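Protein NBR1 homolog (Arabidopsis thaliana, PDB 6TGS) acts probably as a receptor that delivers ubiquitinated protein aggregates to autophagy, binding ubiquitin and ATG8 proteins and homodimerising through the PB1 domain seen here. Local coordinates at residues A[8-14]-A[83-89]; A[28-32]-A[74-78]. The protein carries 3 engineered substitutions. All blocks are in the same frame, centred on the assembly; numbering follows the deposited sequence.

Interaction 1: A[8-14]-A[83-89]; sequences LVVKVSY and KFLKINV. With GOL (glycerol), chain B; PEG (di(hydroxyethyl)ether), chain G.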
ATOM      1  N   LEU A   8      -8.382   6.487  -1.733  1.00 36.74           N
ATOM      2  CA  LEU A   8      -7.172   6.149  -2.467  1.00 34.31           C
ATOM      3  C   LEU A   8      -7.362   4.814  -3.170  1.00 28.99           C
ATOM      4  O   LEU A   8      -7.731   3.822  -2.538  1.00 26.05           O
ATOM      5  CB  LEU A   8      -5.967   6.072  -1.527  1.00 32.92           C
ATOM      6  CG  LEU A   8      -4.638   5.568  -2.114  1.00 38.25           C
ATOM      7  CD1 LEU A   8      -4.022   6.593  -3.053  1.00 37.17           C
ATOM      8  CD2 LEU A   8      -3.652   5.188  -1.013  1.00 35.42           C
ATOM      9  N   VAL A   9      -7.104   4.789  -4.469  1.00 27.24           N
ATOM     10  CA  VAL A   9      -7.090   3.535  -5.210  1.00 28.03           C
ATOM     11  C   VAL A   9      -5.720   2.894  -5.022  1.00 21.75           C
ATOM     12  O   VAL A   9      -4.688   3.513  -5.298  1.00 25.52           O
ATOM     13  CB  VAL A   9      -7.394   3.763  -6.696  1.00 30.01           C
ATOM     14  CG1 VAL A   9      -7.177   2.481  -7.477  1.00 25.26           C
ATOM     15  CG2 VAL A   9      -8.819   4.245  -6.854  1.00 38.41           C
ATOM     16  N   VAL A  10      -5.714   1.654  -4.542  1.00 17.24           N
ATOM     17  CA  VAL A  10      -4.485   0.898  -4.331  1.00 18.52           C
ATOM     18  C   VAL A  10      -4.496  -0.275  -5.296  1.00 20.25           C
ATOM     19  O   VAL A  10      -5.473  -1.026  -5.359  1.00 23.20           O
ATOM     20  CB  VAL A  10      -4.353   0.427  -2.874  1.00 19.65           C
ATOM     21  CG1 VAL A  10      -3.071  -0.387  -2.685  1.00 23.23           C
ATOM     22  CG2 VAL A  10      -4.366   1.624  -1.938  1.00 20.52           C
ATOM     23  N   LYS A  11      -3.438  -0.406  -6.073  1.00 16.64           N
ATOM     24  CA  LYS A  11      -3.188  -1.624  -6.874  1.00 17.25           C
ATOM     25  C   LYS A  11      -2.021  -2.451  -6.301  1.00 21.98           C
ATOM     26  O   LYS A  11      -1.019  -1.824  -6.073  1.00 22.11           O
ATOM     27  CB  LYS A  11      -3.025  -1.248  -8.342  1.00 17.82           C
ATOM     28  CG  LYS A  11      -4.246  -0.559  -8.919  1.00 23.72           C
ATOM     29  CD  LYS A  11      -4.104  -0.229 -10.369  1.00 25.17           C
ATOM     30  CE  LYS A  11      -5.125   0.798 -10.798  1.00 37.53           C
ATOM     31  NZ  LYS A  11      -4.767   1.407 -12.098  1.00 45.57           N
ATOM     32  N   VAL A  12      -2.164  -3.637  -6.157  0.70 16.01           N
ATOM     33  CA  VAL A  12      -1.107  -4.460  -5.582  0.70 16.87           C
ATOM     34  C   VAL A  12      -0.713  -5.491  -6.626  0.70 16.21           C
ATOM     35  O   VAL A  12      -1.581  -6.107  -7.253  0.70 16.77           O
ATOM     36  CB  VAL A  12      -1.558  -5.139  -4.277  0.70 18.59           C
ATOM     37  CG1 VAL A  12      -0.390  -5.883  -3.653  0.70 18.51           C
ATOM     38  CG2 VAL A  12      -2.111  -4.112  -3.300  0.70 19.11           C
ATOM     39  N   SER A  13       0.586  -5.655  -6.836  0.70 15.33           N
ATOM     40  CA  SER A  13       1.104  -6.643  -7.768  0.70 17.75           C
ATOM     41  C   SER A  13       1.841  -7.740  -7.013  0.70 21.85           C
ATOM     42  O   SER A  13       2.735  -7.460  -6.201  0.70 18.91           O
ATOM     43  CB  SER A  13       2.030  -5.994  -8.791  0.70 20.04           C
ATOM     44  OG  SER A  13       2.479  -6.963  -9.712  0.70 24.59           O
ATOM     45  N   TYR A  14       1.475  -8.986  -7.286  1.00 20.90           N
ATOM     46  CA  TYR A  14       2.216 -10.120  -6.762  1.00 22.55           C
ATOM     47  C   TYR A  14       2.107 -11.266  -7.758  1.00 27.32           C
ATOM     48  O   TYR A  14       1.033 -11.503  -8.311  1.00 31.62           O
ATOM     49  CB  TYR A  14       1.684 -10.567  -5.388  1.00 21.27           C
ATOM     50  CG  TYR A  14       2.365 -11.792  -4.838  1.00 21.24           C
ATOM     51  CD1 TYR A  14       3.620 -11.707  -4.258  1.00 28.76           C
ATOM     52  CD2 TYR A  14       1.746 -13.038  -4.890  1.00 26.14           C
ATOM     53  CE1 TYR A  14       4.252 -12.829  -3.749  1.00 32.82           C
ATOM     54  CE2 TYR A  14       2.368 -14.164  -4.378  1.00 25.22           C
ATOM     55  CZ  TYR A  14       3.622 -14.051  -3.811  1.00 29.00           C
ATOM     56  OH  TYR A  14       4.246 -15.169  -3.313  1.00 33.49           O
ATOM     57  N   LYS A  83      -3.133   9.896  -5.348  1.00 50.94           N
ATOM     58  CA  LYS A  83      -4.528   9.400  -5.500  1.00 59.05           C
ATOM     59  C   LYS A  83      -4.519   7.961  -5.988  1.00 53.08           C
ATOM     60  O   LYS A  83      -5.541   7.284  -5.865  1.00 52.18           O
ATOM     61  CB  LYS A  83      -5.203  10.190  -6.614  1.00 58.91           C
ATOM     62  CG  LYS A  83      -6.670   9.836  -6.834  1.00 52.66           C
ATOM     63  CD  LYS A  83      -7.276  10.437  -8.082  1.00 69.90           C
ATOM     64  CE  LYS A  83      -8.748  10.130  -8.236  1.00 64.14           C
ATOM     65  NZ  LYS A  83      -9.565  10.829  -7.216  1.00 68.07           N
ATOM     66  N   PHE A  84      -3.550   7.402  -6.396  1.00 42.33           N
ATOM     67  CA  PHE A  84      -3.138   6.097  -6.963  1.00 41.54           C
ATOM     68  C   PHE A  84      -1.812   5.693  -6.332  1.00 36.93           C
ATOM     69  O   PHE A  84      -0.923   6.524  -6.230  1.00 37.54           O
ATOM     70  CB  PHE A  84      -3.114   6.145  -8.489  1.00 37.22           C
ATOM     71  CG  PHE A  84      -2.638   4.881  -9.149  1.00 50.94           C
ATOM     72  CD1 PHE A  84      -3.223   3.665  -8.846  1.00 47.89           C
ATOM     73  CD2 PHE A  84      -1.614   4.907 -10.080  1.00 52.82           C
ATOM     74  CE1 PHE A  84      -2.790   2.500  -9.451  1.00 47.73           C
ATOM     75  CE2 PHE A  84      -1.180   3.739 -10.684  1.00 48.62           C
ATOM     76  CZ  PHE A  84      -1.778   2.540 -10.376  1.00 41.61           C
ATOM     77  N   LEU A  85      -1.994   4.400  -5.855  1.00 26.36           N
ATOM     78  CA  LEU A  85      -0.769   3.768  -5.350  1.00 27.31           C
ATOM     79  C   LEU A  85      -0.646   2.375  -5.949  1.00 23.31           C
ATOM     80  O   LEU A  85      -1.546   1.600  -5.784  1.00 30.33           O
ATOM     81  CB  LEU A  85      -0.840   3.734  -3.831  1.00 22.37           C
ATOM     82  CG  LEU A  85       0.352   3.104  -3.127  1.00 27.42           C
ATOM     83  CD1 LEU A  85       1.609   3.898  -3.419  1.00 26.37           C
ATOM     84  CD2 LEU A  85       0.097   3.046  -1.635  1.00 26.59           C
ATOM     85  N   LYS A  86       0.454   2.126  -6.634  1.00 20.82           N
ATOM     86  CA  LYS A  86       0.739   0.776  -7.109  1.00 19.73           C
ATOM     87  C   LYS A  86       1.853   0.200  -6.257  1.00 21.61           C
ATOM     88  O   LYS A  86       2.976   0.724  -6.277  1.00 19.71           O
ATOM     89  CB  LYS A  86       1.148   0.737  -8.575  1.00 20.72           C
ATOM     90  CG  LYS A  86       1.418  -0.691  -9.032  1.00 26.47           C
ATOM     91  CD  LYS A  86       2.250  -0.764 -10.294  1.00 32.15           C
ATOM     92  CE  LYS A  86       2.183  -2.164 -10.915  1.00 33.19           C
ATOM     93  NZ  LYS A  86       3.366  -3.005 -10.638  1.00 45.03           N
ATOM     94  N   ILE A  87       1.549  -0.884  -5.538  1.00 15.95           N
ATOM     95  CA  ILE A  87       2.481  -1.523  -4.607  1.00 16.50           C
ATOM     96  C   ILE A  87       2.952  -2.842  -5.205  1.00 17.25           C
ATOM     97  O   ILE A  87       2.138  -3.716  -5.521  1.00 18.13           O
ATOM     98  CB  ILE A  87       1.828  -1.767  -3.238  1.00 18.46           C
ATOM     99  CG1 ILE A  87       1.371  -0.463  -2.582  1.00 21.52           C
ATOM    100  CG2 ILE A  87       2.768  -2.584  -2.322  1.00 22.49           C
ATOM    101  CD1 ILE A  87       0.587  -0.702  -1.291  1.00 22.76           C
ATOM    102  N   ASN A  88       4.269  -3.016  -5.332  1.00 15.76           N
ATOM    103  CA  ASN A  88       4.804  -4.311  -5.710  1.00 16.84           C
ATOM    104  C   ASN A  88       5.114  -5.109  -4.447  1.00 19.19           C
ATOM    105  O   ASN A  88       5.722  -4.582  -3.503  1.00 19.80           O
ATOM    106  CB  ASN A  88       6.081  -4.164  -6.547  1.00 19.49           C
ATOM    107  CG  ASN A  88       5.809  -3.741  -7.981  1.00 36.15           C
ATOM    108  OD1 ASN A  88       4.718  -3.940  -8.503  1.00 30.14           O
ATOM    109  ND2 ASN A  88       6.816  -3.163  -8.627  1.00 45.67           N
ATOM    110  N   VAL A  89       4.738  -6.390  -4.444  1.00 16.86           N
ATOM    111  CA  VAL A  89       4.937  -7.274  -3.293  1.00 18.36           C
ATOM    112  C   VAL A  89       6.026  -8.270  -3.619  1.00 18.94           C
ATOM    113  O   VAL A  89       5.933  -8.997  -4.612  1.00 20.79           O
ATOM    114  CB  VAL A  89       3.652  -8.046  -2.924  1.00 19.48           C
ATOM    115  CG1 VAL A  89       3.924  -8.938  -1.707  1.00 20.33           C
ATOM    116  CG2 VAL A  89       2.539  -7.107  -2.641  1.00 20.62           C
TER
HETATM  117  C1  GOL B 101       5.652  -8.796  -7.530  1.00 37.00           C
HETATM  118  O1  GOL B 101       5.695 -10.181  -7.295  1.00 41.69           O
HETATM  119  C2  GOL B 101       6.255  -8.541  -8.910  1.00 52.24           C
HETATM  120  O2  GOL B 101       6.923  -7.318  -8.968  1.00 53.54           O
HETATM  121  C3  GOL B 101       5.057  -8.578  -9.875  1.00 39.18           C
HETATM  122  O3  GOL B 101       4.061  -9.382  -9.323  1.00 42.75           O
HETATM  123  C1  PEG G 106       2.283  -5.362 -12.522  1.00 40.63           C
HETATM  124  O1  PEG G 106       3.489  -5.572 -11.831  1.00 50.37           O
HETATM  125  C2  PEG G 106       1.479  -6.655 -12.584  1.00 42.32           C
HETATM  126  O2  PEG G 106       1.633  -7.216 -13.852  1.00 59.91           O
HETATM  127  C3  PEG G 106       0.555  -6.944 -14.692  1.00 40.84           C
HETATM  128  C4  PEG G 106      -0.079  -8.265 -15.097  1.00 36.44           C
HETATM  129  O4  PEG G 106      -0.908  -8.728 -14.077  1.00 38.74           O
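Two strands that lie 69 residues apart in sequence run side by side in the same direction, one from near the start of the domain and one from near its end. Strand 8-14 and strand 84-89 approach to 4.6 Å with their N-to-C directions 19° apart, and the backbone bonds step along in the parallel pattern. Val9 N gives to Lys83 O at a long 3.3 Å, then Leu85 N to Val9 O at 2.9 Å, Lys11 N to Leu85 O and Ile87 N to Lys11 O both at 2.8 Å, Ser13 N to Ile87 O at 2.8 Å and Val89 N to Ser13 O at 2.9 Å. CA-H...O contacts fill in between, as from Val12 CA to Ile87 O at 3.3 Å.

Side chains alternate between two faces. Val10, Val12, Leu85 and Ile87 share the buried one, where Val10 CG1 meets Ile87 CD1 at 3.9 Å; helix 35-46 covers it, with Ile42 and Phe46 on Val12 and Leu38 on Ile87. The other face carries Val9, Lys11, Ser13, Phe84, Lys86 and Asn88. Here Lys86 NZ donates to Asn88 OD1 at 2.7 Å, and a di(hydroxyethyl)ether, probably from the crystallisation liquor, has its O1 2.7 Å from Ser13 OG in a hydrogen bond.

Strand 17-23 pairs antiparallel with 8-14 on one side, and strand 55-59 does so with 84-90 on the other. A central parallel pair of first and last strands in a mixed sheet of order 2-1-5-3-4 is the hallmark of the ubiquitin-like beta-grasp fold, to which PB1 domains belong.

Interaction 2: A[28-32]-A[74-78]; sequences NGQLD and LFDVT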
ATOM      1  N   ASN A  28      -8.949  14.650   7.094  1.00 60.66           N
ATOM      2  CA  ASN A  28      -7.536  15.082   7.157  1.00 60.77           C
ATOM      3  C   ASN A  28      -6.880  14.793   5.825  1.00 61.73           C
ATOM      4  O   ASN A  28      -5.913  15.463   5.481  1.00 58.34           O
ATOM      5  CB  ASN A  28      -6.782  13.952   7.866  1.00 48.97           C
ATOM      6  CG  ASN A  28      -6.574  14.186   9.339  1.00 68.96           C
ATOM      7  OD1 ASN A  28      -5.493  14.586   9.755  1.00 79.17           O
ATOM      8  ND2 ASN A  28      -7.603  13.925  10.127  1.00 76.81           N
ATOM      9  N   GLY A  29      -7.406  13.819   5.125  1.00 51.51           N
ATOM     10  CA  GLY A  29      -6.702  13.379   3.919  1.00 59.79           C
ATOM     11  C   GLY A  29      -5.868  12.169   4.293  1.00 54.84           C
ATOM     12  O   GLY A  29      -5.381  11.513   3.389  1.00 59.86           O
ATOM     13  N   GLN A  30      -5.805  11.880   5.584  1.00 40.26           N
ATOM     14  CA  GLN A  30      -5.069  10.700   6.102  1.00 53.88           C
ATOM     15  C   GLN A  30      -5.792   9.413   5.693  1.00 47.44           C
ATOM     16  O   GLN A  30      -7.026   9.389   5.756  1.00 46.30           O
ATOM     17  CB  GLN A  30      -5.125  10.737   7.629  1.00 53.01           C
ATOM     18  CG  GLN A  30      -3.913  11.355   8.296  1.00 64.90           C
ATOM     19  CD  GLN A  30      -3.857  10.916   9.738  1.00 68.61           C
ATOM     20  OE1 GLN A  30      -4.249  11.645  10.644  1.00 66.61           O
ATOM     21  NE2 GLN A  30      -3.382   9.702   9.955  1.00 66.63           N
ATOM     22  N   LEU A  31      -5.037   8.373   5.332  1.00 48.66           N
ATOM     23  CA  LEU A  31      -5.645   7.071   4.966  1.00 41.84           C
ATOM     24  C   LEU A  31      -6.331   6.457   6.190  1.00 39.01           C
ATOM     25  O   LEU A  31      -5.698   6.473   7.248  1.00 41.95           O
ATOM     26  CB  LEU A  31      -4.551   6.152   4.414  1.00 47.42           C
ATOM     27  CG  LEU A  31      -4.098   6.436   2.984  1.00 50.88           C
ATOM     28  CD1 LEU A  31      -3.050   5.425   2.545  1.00 38.73           C
ATOM     29  CD2 LEU A  31      -5.278   6.425   2.026  1.00 43.01           C
ATOM     30  N   ASP A  32      -7.380   5.865   6.063  0.60 38.63           N
ATOM     31  CA  ASP A  32      -7.962   5.067   7.141  0.60 42.13           C
ATOM     32  C   ASP A  32      -7.433   3.633   7.061  0.60 39.69           C
ATOM     33  O   ASP A  32      -8.169   2.671   6.850  0.60 39.80           O
ATOM     34  CB  ASP A  32      -9.485   5.111   7.072  0.60 43.67           C
ATOM     35  CG  ASP A  32     -10.146   4.658   8.366  0.60 49.13           C
ATOM     36  OD1 ASP A  32      -9.424   4.232   9.291  0.60 54.82           O
ATOM     37  OD2 ASP A  32     -11.391   4.729   8.458  0.60 50.96           O
ATOM     38  N   LEU A  74       3.267   5.158   5.223  1.00 23.41           N
ATOM     39  CA  LEU A  74       1.899   5.179   4.701  1.00 25.87           C
ATOM     40  C   LEU A  74       1.251   6.531   4.928  1.00 31.93           C
ATOM     41  O   LEU A  74       0.513   7.031   4.065  1.00 36.20           O
ATOM     42  CB  LEU A  74       1.062   4.074   5.340  1.00 33.87           C
ATOM     43  CG  LEU A  74       1.036   2.741   4.612  1.00 35.56           C
ATOM     44  CD1 LEU A  74       0.327   1.710   5.497  1.00 48.77           C
ATOM     45  CD2 LEU A  74       0.351   2.902   3.263  1.00 38.17           C
ATOM     46  N   PHE A  75       1.490   7.135   6.094  1.00 35.99           N
ATOM     47  CA  PHE A  75       1.043   8.500   6.347  1.00 38.58           C
ATOM     48  C   PHE A  75       1.534   9.443   5.257  1.00 43.02           C
ATOM     49  O   PHE A  75       0.805  10.338   4.817  1.00 37.17           O
ATOM     50  CB  PHE A  75       1.539   8.955   7.719  1.00 40.14           C
ATOM     51  CG  PHE A  75       1.050  10.313   8.137  1.00 49.72           C
ATOM     52  CD1 PHE A  75      -0.252  10.497   8.572  1.00 58.71           C
ATOM     53  CD2 PHE A  75       1.904  11.401   8.136  1.00 57.99           C
ATOM     54  CE1 PHE A  75      -0.695  11.749   8.972  1.00 59.60           C
ATOM     55  CE2 PHE A  75       1.462  12.652   8.548  1.00 60.28           C
ATOM     56  CZ  PHE A  75       0.161  12.825   8.952  1.00 64.24           C
ATOM     57  N   ASP A  76       2.763   9.234   4.792  1.00 30.11           N
ATOM     58  CA  ASP A  76       3.334  10.100   3.776  1.00 31.86           C
ATOM     59  C   ASP A  76       2.793   9.838   2.376  1.00 32.40           C
ATOM     60  O   ASP A  76       2.992  10.672   1.488  1.00 27.92           O
ATOM     61  CB  ASP A  76       4.849   9.970   3.784  1.00 27.34           C
ATOM     62  CG  ASP A  76       5.527  11.278   3.451  1.00 40.88           C
ATOM     63  OD1 ASP A  76       5.235  12.283   4.133  1.00 48.17           O
ATOM     64  OD2 ASP A  76       6.344  11.305   2.510  1.00 36.22           O
ATOM     65  N   VAL A  77       2.073   8.761   2.132  1.00 30.42           N
ATOM     66  CA  VAL A  77       1.374   8.604   0.830  1.00 32.71           C
ATOM     67  C   VAL A  77       0.297   9.689   0.739  1.00 40.53           C
ATOM     68  O   VAL A  77       0.164  10.308  -0.297  1.00 41.35           O
ATOM     69  CB  VAL A  77       0.782   7.194   0.690  1.00 30.96           C
ATOM     70  CG1 VAL A  77      -0.263   7.123  -0.406  1.00 31.44           C
ATOM     71  CG2 VAL A  77       1.869   6.159   0.457  1.00 23.65           C
ATOM     72  N   THR A  78      -0.423   9.889   1.822  1.00 42.00           N
ATOM     73  CA  THR A  78      -1.509  10.899   1.884  1.00 48.31           C
ATOM     74  C   THR A  78      -0.911  12.305   1.934  1.00 50.61           C
ATOM     75  O   THR A  78      -1.420  13.183   1.241  1.00 48.16           O
ATOM     76  CB  THR A  78      -2.320  10.623   3.156  1.00 46.23           C
ATOM     77  OG1 THR A  78      -1.747  11.311   4.264  1.00 61.74           O
ATOM     78  CG2 THR A  78      -2.401   9.157   3.506  1.00 54.48           C
TER
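Asn28 leads into the turn without touching the helix. Gly29 follows with phi 97° and psi -8°, backbone angles at which a CB would jam against the preceding carbonyl oxygen, so a residue without a side chain fits this corner well. From here the loop makes its first contact: Gly29 O comes within 3.2 Å of Thr78 CB, a van der Waals touch.

The nearest CA pair across the two segments is Gln30 CA and Thr78 CA, 5.5 Å apart. The aliphatic part of the Gln30 side chain lies against Phe75, with Gln30 CG 3.3 Å from Phe75 CE1, while Gln30 CA passes 3.8 Å from Thr78 OG1. That hydroxyl is already engaged within the helix, donating to Phe75 O at 2.8 Å, and the methyl Thr78 CG2 is turned to Leu31.

Leu31 provides the buried anchor. Its CA-to-CB bond points toward the helix, and Leu31 CG sits a tight 3.2 Å from Thr78 CG2. Farther along the side chain, Leu31 CD1 reaches Leu74 CD2 at 4.3 Å and Val77 CG1 at 4.4 Å. Leu8 of strand 8-14 touches both Leu31 and Val77, and Leu74 also packs on Met35 and Leu38 of helix 35-46. Asp32 then turns away from the helix, its backbone bonded to Pro24, and the loop heads for helix 35-46.

No hydrogen bond or salt bridge joins 28-32 to 74-78. The attachment is therefore apolar packing, centred on one leucine, and its hold depends on shape and on burial of Leu31 rather than on polar pairing.

In the fold
From the N terminus the chain lays down strand 8-14, turns back through strand 17-23 and enters the loop holding 28-32. Helix 35-46 and strands 55-59 and 65-67 follow before helix 71-79 comes back to that loop; interaction 2 closes this 41-residue excursion. A short turn then leads into strand 84-90, which joins strand 8-14 in interaction 1 and closes the larger circuit, with interaction 2 lying wholly within it. Interaction 1 ties the middle of the sheet together, whereas interaction 2 fastens a loop to a helix beside the start of the two central strands. Their centres are 14 Å apart, yet they meet: Leu8 CD2 packs on Leu31 CD1 at 3.6 Å, and Leu85 CD2 on Val77 CG2 at 4.1 Å.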